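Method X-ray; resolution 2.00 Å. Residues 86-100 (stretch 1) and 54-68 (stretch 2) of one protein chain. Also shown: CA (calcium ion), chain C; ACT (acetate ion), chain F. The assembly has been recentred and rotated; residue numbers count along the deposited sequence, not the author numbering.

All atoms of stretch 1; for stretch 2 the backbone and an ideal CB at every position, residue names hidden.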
ATOM      1  N   GLU A  86       7.100 -17.095  18.085  1.00 20.98           N
ATOM      2  CA  GLU A  86       5.646 -16.949  17.968  1.00 20.14           C
ATOM      3  C   GLU A  86       5.233 -18.009  16.950  1.00 19.89           C
ATOM      4  O   GLU A  86       6.073 -18.359  16.119  1.00 19.84           O
ATOM      5  CB  GLU A  86       5.230 -15.557  17.514  1.00 20.33           C
ATOM      6  CG  GLU A  86       5.672 -14.419  18.408  1.00 20.37           C
ATOM      7  CD  GLU A  86       5.067 -14.408  19.794  1.00 20.61           C
ATOM      8  OE1 GLU A  86       3.938 -14.906  20.005  1.00 20.15           O
ATOM      9  OE2 GLU A  86       5.715 -13.854  20.710  1.00 20.57           O
ATOM     10  N   PRO A  87       4.019 -18.507  17.002  1.00 20.07           N
ATOM     11  CA  PRO A  87       3.020 -18.116  17.973  1.00 20.01           C
ATOM     12  C   PRO A  87       3.297 -18.647  19.370  1.00 20.03           C
ATOM     13  O   PRO A  87       3.880 -19.725  19.516  1.00 19.62           O
ATOM     14  CB  PRO A  87       1.743 -18.751  17.414  1.00 20.42           C
ATOM     15  CG  PRO A  87       2.232 -19.986  16.728  1.00 20.37           C
ATOM     16  CD  PRO A  87       3.517 -19.553  16.071  1.00 20.85           C
ATOM     17  N   SER A  88       2.852 -17.931  20.404  1.00 19.93           N
ATOM     18  CA  SER A  88       3.139 -18.375  21.766  1.00 19.84           C
ATOM     19  C   SER A  88       2.043 -18.091  22.773  1.00 20.05           C
ATOM     20  O   SER A  88       2.262 -18.360  23.963  1.00 19.63           O
ATOM     21  CB  SER A  88       4.408 -17.629  22.225  1.00 20.25           C
ATOM     22  OG  SER A  88       4.055 -16.258  22.354  1.00 19.41           O
ATOM     23  N   ASN A  89       0.914 -17.532  22.351  1.00 20.06           N
ATOM     24  CA  ASN A  89      -0.167 -17.234  23.297  1.00 19.99           C
ATOM     25  C   ASN A  89      -0.882 -18.525  23.661  1.00 20.09           C
ATOM     26  O   ASN A  89      -0.776 -19.530  22.954  1.00 20.79           O
ATOM     27  CB  ASN A  89      -1.121 -16.193  22.717  1.00 20.04           C
ATOM     28  CG  ASN A  89      -0.548 -14.789  22.691  1.00 20.39           C
ATOM     29  OD1 ASN A  89       0.587 -14.563  22.275  1.00 19.55           O
ATOM     30  ND2 ASN A  89      -1.334 -13.818  23.151  1.00 19.82           N
ATOM     31  N   PRO A  90      -1.592 -18.539  24.775  1.00 20.73           N
ATOM     32  CA  PRO A  90      -2.280 -19.740  25.235  1.00 21.41           C
ATOM     33  C   PRO A  90      -3.187 -20.307  24.160  1.00 22.05           C
ATOM     34  O   PRO A  90      -3.981 -19.567  23.575  1.00 22.10           O
ATOM     35  CB  PRO A  90      -3.035 -19.275  26.470  1.00 21.32           C
ATOM     36  CG  PRO A  90      -2.319 -18.050  26.932  1.00 21.32           C
ATOM     37  CD  PRO A  90      -1.776 -17.390  25.696  1.00 20.73           C
ATOM     38  N   GLN A  91      -3.116 -21.605  23.894  1.00 25.14           N
ATOM     39  CA  GLN A  91      -3.940 -22.224  22.869  1.00 27.72           C
ATOM     40  C   GLN A  91      -5.430 -22.217  23.152  1.00 28.62           C
ATOM     41  O   GLN A  91      -6.214 -22.422  22.217  1.00 29.02           O
ATOM     42  CB  GLN A  91      -3.449 -23.659  22.621  1.00 29.10           C
ATOM     43  CG  GLN A  91      -2.049 -23.627  22.014  1.00 31.03           C
ATOM     44  CD  GLN A  91      -1.411 -24.991  21.922  1.00 32.22           C
ATOM     45  OE1 GLN A  91      -1.984 -25.920  21.353  1.00 33.07           O
ATOM     46  NE2 GLN A  91      -0.213 -25.117  22.484  1.00 33.08           N
ATOM     47  N   SER A  92      -5.839 -21.950  24.385  1.00 29.15           N
ATOM     48  CA  SER A  92      -7.262 -21.935  24.712  1.00 29.37           C
ATOM     49  C   SER A  92      -7.932 -20.647  24.255  1.00 29.50           C
ATOM     50  O   SER A  92      -9.160 -20.575  24.197  1.00 29.72           O
ATOM     51  CB  SER A  92      -7.476 -22.140  26.210  1.00 29.12           C
ATOM     52  OG  SER A  92      -6.972 -21.055  26.966  1.00 28.71           O
ATOM     53  N   TRP A  93      -7.146 -19.623  23.944  1.00 29.44           N
ATOM     54  CA  TRP A  93      -7.704 -18.349  23.521  1.00 29.04           C
ATOM     55  C   TRP A  93      -8.124 -18.319  22.050  1.00 27.36           C
ATOM     56  O   TRP A  93      -7.611 -19.052  21.215  1.00 27.20           O
ATOM     57  CB  TRP A  93      -6.665 -17.231  23.641  1.00 29.90           C
ATOM     58  CG  TRP A  93      -6.155 -16.865  24.990  1.00 31.33           C
ATOM     59  CD1 TRP A  93      -6.288 -17.553  26.164  1.00 31.60           C
ATOM     60  CD2 TRP A  93      -5.360 -15.706  25.297  1.00 31.97           C
ATOM     61  NE1 TRP A  93      -5.649 -16.888  27.180  1.00 32.17           N
ATOM     62  CE2 TRP A  93      -5.069 -15.750  26.675  1.00 32.12           C
ATOM     63  CE3 TRP A  93      -4.871 -14.636  24.538  1.00 32.09           C
ATOM     64  CZ2 TRP A  93      -4.320 -14.763  27.311  1.00 32.23           C
ATOM     65  CZ3 TRP A  93      -4.128 -13.657  25.169  1.00 32.20           C
ATOM     66  CH2 TRP A  93      -3.856 -13.729  26.546  1.00 32.63           C
ATOM     67  N   GLN A  94      -9.005 -17.364  21.766  1.00 26.05           N
ATOM     68  CA  GLN A  94      -9.367 -17.087  20.372  1.00 24.82           C
ATOM     69  C   GLN A  94      -8.191 -16.213  19.909  1.00 22.02           C
ATOM     70  O   GLN A  94      -7.971 -15.173  20.535  1.00 22.25           O
ATOM     71  CB  GLN A  94     -10.684 -16.352  20.250  1.00 26.61           C
ATOM     72  CG  GLN A  94     -11.910 -17.164  20.624  1.00 29.35           C
ATOM     73  CD  GLN A  94     -13.183 -16.346  20.599  1.00 31.03           C
ATOM     74  OE1 GLN A  94     -13.178 -15.138  20.358  1.00 32.23           O
ATOM     75  NE2 GLN A  94     -14.315 -17.000  20.848  1.00 32.21           N
ATOM     76  N   LEU A  95      -7.407 -16.661  18.946  1.00 17.86           N
ATOM     77  CA  LEU A  95      -6.236 -15.901  18.532  1.00 16.92           C
ATOM     78  C   LEU A  95      -6.310 -15.377  17.104  1.00 17.09           C
ATOM     79  O   LEU A  95      -6.688 -16.085  16.169  1.00 16.13           O
ATOM     80  CB  LEU A  95      -4.981 -16.761  18.719  1.00 17.44           C
ATOM     81  CG  LEU A  95      -4.760 -17.218  20.171  1.00 18.14           C
ATOM     82  CD1 LEU A  95      -3.815 -18.405  20.204  1.00 18.36           C
ATOM     83  CD2 LEU A  95      -4.239 -16.064  21.019  1.00 18.65           C
ATOM     84  N   CYS A  96      -5.921 -14.115  16.987  1.00 16.75           N
ATOM     85  CA  CYS A  96      -5.896 -13.401  15.714  1.00 17.77           C
ATOM     86  C   CYS A  96      -4.456 -13.069  15.364  1.00 16.40           C
ATOM     87  O   CYS A  96      -3.608 -13.064  16.258  1.00 16.03           O
ATOM     88  CB  CYS A  96      -6.755 -12.134  15.826  1.00 20.16           C
ATOM     89  SG  CYS A  96      -8.499 -12.591  15.923  1.00 23.62           S
ATOM     90  N   VAL A  97      -4.173 -12.849  14.084  1.00 15.41           N
ATOM     91  CA  VAL A  97      -2.793 -12.614  13.674  1.00 14.85           C
ATOM     92  C   VAL A  97      -2.573 -11.188  13.186  1.00 14.48           C
ATOM     93  O   VAL A  97      -3.376 -10.591  12.475  1.00 13.45           O
ATOM     94  CB  VAL A  97      -2.348 -13.620  12.595  1.00 15.57           C
ATOM     95  CG1 VAL A  97      -0.873 -13.450  12.234  1.00 15.24           C
ATOM     96  CG2 VAL A  97      -2.596 -15.050  13.068  1.00 15.08           C
ATOM     97  N   GLN A  98      -1.439 -10.643  13.611  1.00 14.48           N
ATOM     98  CA  GLN A  98      -1.036  -9.309  13.224  1.00 14.76           C
ATOM     99  C   GLN A  98       0.406  -9.328  12.713  1.00 14.86           C
ATOM    100  O   GLN A  98       1.155 -10.282  12.910  1.00 14.82           O
ATOM    101  CB  GLN A  98      -1.027  -8.342  14.425  1.00 15.11           C
ATOM    102  CG  GLN A  98      -0.055  -8.832  15.505  1.00 15.71           C
ATOM    103  CD  GLN A  98       0.408  -7.744  16.445  1.00 15.59           C
ATOM    104  OE1 GLN A  98       0.112  -6.562  16.255  1.00 16.07           O
ATOM    105  NE2 GLN A  98       1.161  -8.116  17.472  1.00 14.74           N
ATOM    106  N   ILE A  99       0.755  -8.200  12.111  1.00 14.33           N
ATOM    107  CA  ILE A  99       2.140  -7.929  11.751  1.00 14.18           C
ATOM    108  C   ILE A  99       2.595  -7.105  12.971  1.00 14.02           C
ATOM    109  O   ILE A  99       2.104  -5.999  13.148  1.00 13.87           O
ATOM    110  CB  ILE A  99       2.326  -7.132  10.457  1.00 13.93           C
ATOM    111  CG1 ILE A  99       2.025  -7.990   9.232  1.00 13.43           C
ATOM    112  CG2 ILE A  99       3.758  -6.605  10.391  1.00 13.61           C
ATOM    113  CD1 ILE A  99       1.840  -7.219   7.945  1.00 13.12           C
ATOM    114  N   TRP A 100       3.413  -7.715  13.804  1.00 14.34           N
ATOM    115  CA  TRP A 100       3.883  -7.100  15.042  1.00 15.05           C
ATOM    116  C   TRP A 100       5.063  -6.166  14.820  1.00 15.32           C
ATOM    117  O   TRP A 100       6.089  -6.593  14.282  1.00 14.74           O
ATOM    118  CB  TRP A 100       4.261  -8.241  15.987  1.00 15.70           C
ATOM    119  CG  TRP A 100       4.675  -7.865  17.371  1.00 16.47           C
ATOM    120  CD1 TRP A 100       4.451  -6.694  18.035  1.00 16.72           C
ATOM    121  CD2 TRP A 100       5.360  -8.724  18.299  1.00 17.09           C
ATOM    122  NE1 TRP A 100       4.971  -6.758  19.305  1.00 17.08           N
ATOM    123  CE2 TRP A 100       5.535  -7.996  19.489  1.00 17.34           C
ATOM    124  CE3 TRP A 100       5.855 -10.030  18.226  1.00 17.62           C
ATOM    125  CZ2 TRP A 100       6.180  -8.526  20.605  1.00 18.06           C
ATOM    126  CZ3 TRP A 100       6.496 -10.551  19.339  1.00 18.84           C
ATOM    127  CH2 TRP A 100       6.651  -9.806  20.517  1.00 18.39           C
ATOM    128  N   UNK A  54      -3.284  -5.539  11.334  1.00 13.13           N
ATOM    129  CA  UNK A  54      -4.003  -6.809  11.308  1.00 13.48           C
ATOM    130  C   UNK A  54      -3.748  -7.479   9.955  1.00 14.07           C
ATOM    131  O   UNK A  54      -3.538  -6.789   8.955  1.00 14.45           O
ATOM    132  CB  UNK A  54      -5.500  -6.603  11.549  1.00 13.48           C
ATOM    133  N   UNK A  55      -3.768  -8.798   9.935  1.00 14.10           N
ATOM    134  CA  UNK A  55      -3.691  -9.584   8.710  1.00 14.24           C
ATOM    135  C   UNK A  55      -4.865 -10.578   8.803  1.00 14.80           C
ATOM    136  O   UNK A  55      -5.436 -10.760   9.886  1.00 14.06           O
ATOM    137  CB  UNK A  55      -2.340 -10.286   8.555  1.00 14.24           C
ATOM    138  N   UNK A  56      -5.250 -11.173   7.685  1.00 14.94           N
ATOM    139  CA  UNK A  56      -6.390 -12.057   7.644  1.00 15.07           C
ATOM    140  C   UNK A  56      -6.151 -13.490   8.066  1.00 15.56           C
ATOM    141  O   UNK A  56      -6.366 -14.393   7.251  1.00 15.87           O
ATOM    142  CB  UNK A  56      -6.953 -12.059   6.221  1.00 15.07           C
ATOM    143  N   UNK A  57      -5.736 -13.717   9.307  1.00 15.35           N
ATOM    144  CA  UNK A  57      -5.530 -15.083   9.791  1.00 15.06           C
ATOM    145  C   UNK A  57      -5.958 -15.161  11.251  1.00 15.37           C
ATOM    146  O   UNK A  57      -5.842 -14.183  11.995  1.00 14.00           O
ATOM    147  CB  UNK A  57      -4.070 -15.512   9.630  1.00 15.06           C
ATOM    148  N   UNK A  58      -6.488 -16.323  11.639  1.00 16.11           N
ATOM    149  CA  UNK A  58      -6.946 -16.514  13.017  1.00 16.58           C
ATOM    150  C   UNK A  58      -7.160 -17.994  13.313  1.00 17.41           C
ATOM    151  O   UNK A  58      -7.038 -18.820  12.402  1.00 17.08           O
ATOM    152  CB  UNK A  58      -8.238 -15.734  13.267  1.00 16.58           C
ATOM    153  N   UNK A  59      -7.445 -18.335  14.568  1.00 18.21           N
ATOM    154  CA  UNK A  59      -7.666 -19.733  14.943  1.00 19.79           C
ATOM    155  C   UNK A  59      -9.132 -20.005  15.269  1.00 21.13           C
ATOM    156  O   UNK A  59      -9.441 -21.001  15.938  1.00 21.29           O
ATOM    157  CB  UNK A  59      -6.791 -20.103  16.142  1.00 19.79           C
ATOM    158  N   UNK A  60     -10.033 -19.122  14.870  1.00 24.39           N
ATOM    159  CA  UNK A  60     -11.437 -19.209  15.228  1.00 27.89           C
ATOM    160  C   UNK A  60     -12.207 -20.422  14.747  1.00 30.10           C
ATOM    161  O   UNK A  60     -13.180 -20.810  15.420  1.00 30.59           O
ATOM    162  CB  UNK A  60     -12.146 -17.960  14.701  1.00 27.89           C
ATOM    163  N   UNK A  61     -11.845 -21.013  13.616  1.00 31.90           N
ATOM    164  CA  UNK A  61     -12.578 -22.181  13.140  1.00 33.73           C
ATOM    165  C   UNK A  61     -12.112 -23.455  13.838  1.00 34.16           C
ATOM    166  O   UNK A  61     -12.915 -24.181  14.425  1.00 34.78           O
ATOM    167  CB  UNK A  61     -12.417 -22.325  11.625  1.00 33.73           C
ATOM    168  N   UNK A  62     -10.812 -23.719  13.773  1.00 33.99           N
ATOM    169  CA  UNK A  62     -10.258 -24.942  14.336  1.00 33.61           C
ATOM    170  C   UNK A  62      -9.572 -24.835  15.683  1.00 32.08           C
ATOM    171  O   UNK A  62      -9.180 -25.888  16.211  1.00 32.62           O
ATOM    172  CB  UNK A  62      -9.253 -25.523  13.339  1.00 33.61           C
ATOM    173  N   UNK A  63      -9.396 -23.675  16.294  1.00 28.58           N
ATOM    174  CA  UNK A  63      -8.780 -23.485  17.585  1.00 26.95           C
ATOM    175  C   UNK A  63      -7.296 -23.760  17.725  1.00 26.06           C
ATOM    176  O   UNK A  63      -6.601 -24.161  16.792  1.00 25.81           O
ATOM    177  CB  UNK A  63      -9.518 -24.370  18.592  1.00 26.95           C
ATOM    178  N   UNK A  64      -6.784 -23.553  18.941  1.00 25.18           N
ATOM    179  CA  UNK A  64      -5.379 -23.804  19.259  1.00 24.46           C
ATOM    180  C   UNK A  64      -4.453 -23.138  18.258  1.00 23.75           C
ATOM    181  O   UNK A  64      -4.624 -21.946  17.966  1.00 23.51           O
ATOM    182  CB  UNK A  64      -5.103 -25.308  19.300  1.00 24.46           C
ATOM    183  N   UNK A  65      -3.477 -23.862  17.729  1.00 23.08           N
ATOM    184  CA  UNK A  65      -2.580 -23.292  16.731  1.00 22.15           C
ATOM    185  C   UNK A  65      -2.925 -23.826  15.346  1.00 22.16           C
ATOM    186  O   UNK A  65      -2.050 -24.088  14.523  1.00 22.72           O
ATOM    187  CB  UNK A  65      -1.122 -23.602  17.075  1.00 22.15           C
ATOM    188  N   UNK A  66      -4.222 -23.939  15.087  1.00 21.72           N
ATOM    189  CA  UNK A  66      -4.701 -24.325  13.760  1.00 22.12           C
ATOM    190  C   UNK A  66      -5.046 -23.023  13.038  1.00 21.56           C
ATOM    191  O   UNK A  66      -6.205 -22.696  12.821  1.00 21.68           O
ATOM    192  CB  UNK A  66      -5.901 -25.271  13.834  1.00 22.12           C
ATOM    193  N   UNK A  67      -4.007 -22.227  12.783  1.00 21.41           N
ATOM    194  CA  UNK A  67      -4.226 -20.925  12.150  1.00 20.96           C
ATOM    195  C   UNK A  67      -4.696 -21.043  10.713  1.00 20.94           C
ATOM    196  O   UNK A  67      -4.104 -21.787   9.933  1.00 20.81           O
ATOM    197  CB  UNK A  67      -2.940 -20.097  12.197  1.00 20.96           C
ATOM    198  N   UNK A  68      -5.726 -20.276  10.357  1.00 21.13           N
ATOM    199  CA  UNK A  68      -6.201 -20.273   8.985  1.00 21.50           C
ATOM    200  C   UNK A  68      -6.304 -18.852   8.418  1.00 20.87           C
ATOM    201  O   UNK A  68      -6.830 -17.947   9.054  1.00 20.13           O
ATOM    202  CB  UNK A  68      -7.561 -20.970   8.905  1.00 21.50           C
TER
HETATM  203 CA    CA C 201       2.054 -13.869  20.406  1.00 21.01          CA
HETATM  204  C   ACT F 126       2.028  -6.310  20.779  1.00 25.94           C
HETATM  205  O   ACT F 126       1.451  -5.934  19.735  1.00 25.22           O
HETATM  206  OXT ACT F 126       2.405  -5.471  21.637  1.00 26.11           O
HETATM  207  CH3 ACT F 126       1.847  -7.764  21.236  1.00 25.07           C

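Position 54 lies opposite Gln-98 in an antiparallel, non-hydrogen-bonded pair, and its CA-to-CB bond points away from stretch 1. A short side chain would miss the neighbouring strand; a long or aromatic one could come back to it. The residue is Trp-54, whose ring returns so that CZ3 lies 3.5 Å from Cys-96 CB, while Val-97 O meets the ring edge, 3.4 Å from CE3.

At position 55 the backbone N donates to Val-97 O (3.1 Å). CB points sideways, with Ile-99 CG1 5.0 Å from its ideal place, so an apolar, perhaps branched, side chain would suit. Val-55 fits: its CG1 is 3.6 Å from Ile-99 CG1 and its CG2 3.7 Å from Val-97 CG1.

Position 56 turns a corner and its CB would point away, meeting nothing of stretch 1; many residues could serve, and Gly-56 is found. The corner accompanies a bulge, the register shifting by two between Gln-98 and Cys-96.

Position 57 accepts a hydrogen bond through its backbone O from Val-97 N (3.0 Å). Its ideal CB is already 3.8 Å from Val-97 CG2, which favours a small apolar side chain, although others might turn aside. Ala-57 makes that contact with CB alone.

Position 58 pairs with Cys-96, and both side chains leave on the same face of the sheet. Small or polar groups seem equally possible. Asp-58 keeps CB 4.1 Å from Cys-96 SG but sends its carboxylate away from stretch 1; OD1 accepts from the N of 60 (3.0 Å).

At position 59 the backbone N donates to Leu-95 O (2.9 Å) and CB points toward stretch 1, where Leu-95 N and Trp-93 O offer a donor and an acceptor. A side chain with both functions, such as an amide, suits best. Asn-59 answers both: OD1 accepts from Leu-95 N (2.6 Å), and ND2 donates to Trp-93 O (2.9 Å) and to the O of 64 (3.0 Å).

Position 60 starts sideways with nothing near its CB, but a longer apolar chain could reach Gln-94. Leu-60 does so, CD2 lying 3.5 Å from Gln-94 CB. Positions 61 and 62 are out of reach and tolerant; they are Gln-61 and Asp-62.

Position 63 has a positive phi (68°), which favours glycine, and opens a type II' turn; it is Gly-63. Position 64, also at positive phi, has its CB 3.8 Å from Gln-91 OE1, so small or polar groups would do. Ala-64 also brings CA to 3.4 Å from Gln-91 O.

At position 65, Pro-87 and Gln-91 leave a slot suited to a flat ring, with Asn-89 O beyond as an acceptor. Tyr-65 fills it: Pro-87 CG and Gln-91 CG cover opposite faces, and OH donates to Asn-89 O over a very short 2.4 Å.

Position 66, out of reach, is Asn-66. Position 67 points toward Pro-87, Leu-95 and Val-97, calling for a large apolar group; Phe-67 places CD1 3.7 Å from Val-97 CG2. Position 68, again remote, is Leu-68.

Stretch 2 54-68: WVGADNLQDGAYNFL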
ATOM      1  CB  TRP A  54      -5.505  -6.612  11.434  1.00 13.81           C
ATOM      2  CG  TRP A  54      -6.006  -6.289  12.804  1.00 14.61           C
ATOM      3  CD1 TRP A  54      -6.682  -5.175  13.201  1.00 14.28           C
ATOM      4  CD2 TRP A  54      -5.870  -7.127  13.965  1.00 14.81           C
ATOM      5  NE1 TRP A  54      -6.968  -5.267  14.545  1.00 14.72           N
ATOM      6  CE2 TRP A  54      -6.484  -6.449  15.034  1.00 15.10           C
ATOM      7  CE3 TRP A  54      -5.284  -8.372  14.198  1.00 14.98           C
ATOM      8  CZ2 TRP A  54      -6.533  -6.982  16.325  1.00 15.67           C
ATOM      9  CZ3 TRP A  54      -5.332  -8.901  15.483  1.00 15.58           C
ATOM     10  CH2 TRP A  54      -5.956  -8.206  16.529  1.00 15.50           C
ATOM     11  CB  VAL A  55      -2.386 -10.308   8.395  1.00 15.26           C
ATOM     12  CG1 VAL A  55      -1.226  -9.320   8.272  1.00 15.09           C
ATOM     13  CG2 VAL A  55      -2.045 -11.394   9.413  1.00 15.17           C
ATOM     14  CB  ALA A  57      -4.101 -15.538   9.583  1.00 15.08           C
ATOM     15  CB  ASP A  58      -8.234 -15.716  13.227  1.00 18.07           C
ATOM     16  CG  ASP A  58      -9.367 -16.185  12.332  1.00 19.82           C
ATOM     17  OD1 ASP A  58      -9.856 -17.319  12.539  1.00 21.18           O
ATOM     18  OD2 ASP A  58      -9.785 -15.450  11.415  1.00 20.04           O
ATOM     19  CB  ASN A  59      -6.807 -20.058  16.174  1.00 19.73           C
ATOM     20  CG  ASN A  59      -7.352 -19.505  17.474  1.00 20.31           C
ATOM     21  OD1 ASN A  59      -8.268 -18.678  17.520  1.00 19.63           O
ATOM     22  ND2 ASN A  59      -6.790 -19.975  18.590  1.00 20.99           N
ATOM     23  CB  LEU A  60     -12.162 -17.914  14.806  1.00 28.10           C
ATOM     24  CG  LEU A  60     -11.506 -16.626  15.336  1.00 28.68           C
ATOM     25  CD1 LEU A  60     -12.212 -15.388  14.792  1.00 28.63           C
ATOM     26  CD2 LEU A  60     -11.523 -16.601  16.863  1.00 28.51           C
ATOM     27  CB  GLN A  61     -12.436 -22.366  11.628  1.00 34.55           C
ATOM     28  CG  GLN A  61     -13.290 -23.517  11.104  1.00 35.89           C
ATOM     29  CD  GLN A  61     -13.115 -23.731   9.615  1.00 36.49           C
ATOM     30  OE1 GLN A  61     -13.610 -22.943   8.810  1.00 36.97           O
ATOM     31  NE2 GLN A  61     -12.405 -24.797   9.260  1.00 36.95           N
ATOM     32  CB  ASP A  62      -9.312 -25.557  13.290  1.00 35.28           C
ATOM     33  CG  ASP A  62      -9.992 -25.822  11.958  1.00 36.56           C
ATOM     34  OD1 ASP A  62     -11.241 -25.856  11.906  1.00 37.14           O
ATOM     35  OD2 ASP A  62      -9.283 -25.997  10.942  1.00 37.53           O
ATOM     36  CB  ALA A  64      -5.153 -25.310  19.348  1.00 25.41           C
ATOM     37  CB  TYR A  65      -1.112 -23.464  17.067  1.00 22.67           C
ATOM     38  CG  TYR A  65      -0.613 -22.732  18.290  1.00 22.63           C
ATOM     39  CD1 TYR A  65      -1.286 -21.646  18.832  1.00 22.64           C
ATOM     40  CD2 TYR A  65       0.584 -23.114  18.890  1.00 22.82           C
ATOM     41  CE1 TYR A  65      -0.808 -20.983  19.946  1.00 22.49           C
ATOM     42  CE2 TYR A  65       1.072 -22.454  20.003  1.00 22.46           C
ATOM     43  CZ  TYR A  65       0.372 -21.392  20.526  1.00 22.55           C
ATOM     44  OH  TYR A  65       0.853 -20.733  21.638  1.00 22.66           O
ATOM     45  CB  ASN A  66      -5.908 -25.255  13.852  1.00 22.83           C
ATOM     46  CG  ASN A  66      -5.480 -26.541  14.547  1.00 23.38           C
ATOM     47  OD1 ASN A  66      -4.608 -27.225  14.021  1.00 24.24           O
ATOM     48  ND2 ASN A  66      -6.064 -26.810  15.705  1.00 23.71           N
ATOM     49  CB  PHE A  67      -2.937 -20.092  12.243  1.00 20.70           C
ATOM     50  CG  PHE A  67      -2.745 -19.599  13.660  1.00 20.62           C
ATOM     51  CD1 PHE A  67      -3.438 -18.490  14.110  1.00 20.13           C
ATOM     52  CD2 PHE A  67      -1.902 -20.267  14.532  1.00 20.45           C
ATOM     53  CE1 PHE A  67      -3.279 -18.047  15.411  1.00 20.37           C
ATOM     54  CE2 PHE A  67      -1.737 -19.823  15.829  1.00 20.14           C
ATOM     55  CZ  PHE A  67      -2.426 -18.711  16.269  1.00 19.94           C
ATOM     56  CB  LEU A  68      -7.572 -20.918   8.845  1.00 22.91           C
ATOM     57  CG  LEU A  68      -7.758 -22.392   9.200  1.00 23.90           C
ATOM     58  CD1 LEU A  68      -9.233 -22.747   9.045  1.00 24.45           C
ATOM     59  CD2 LEU A  68      -6.893 -23.305   8.343  1.00 24.24           C
TER
HETATM   60  O   HOH W   1      -8.826 -21.927  20.695  1.00 36.62           O
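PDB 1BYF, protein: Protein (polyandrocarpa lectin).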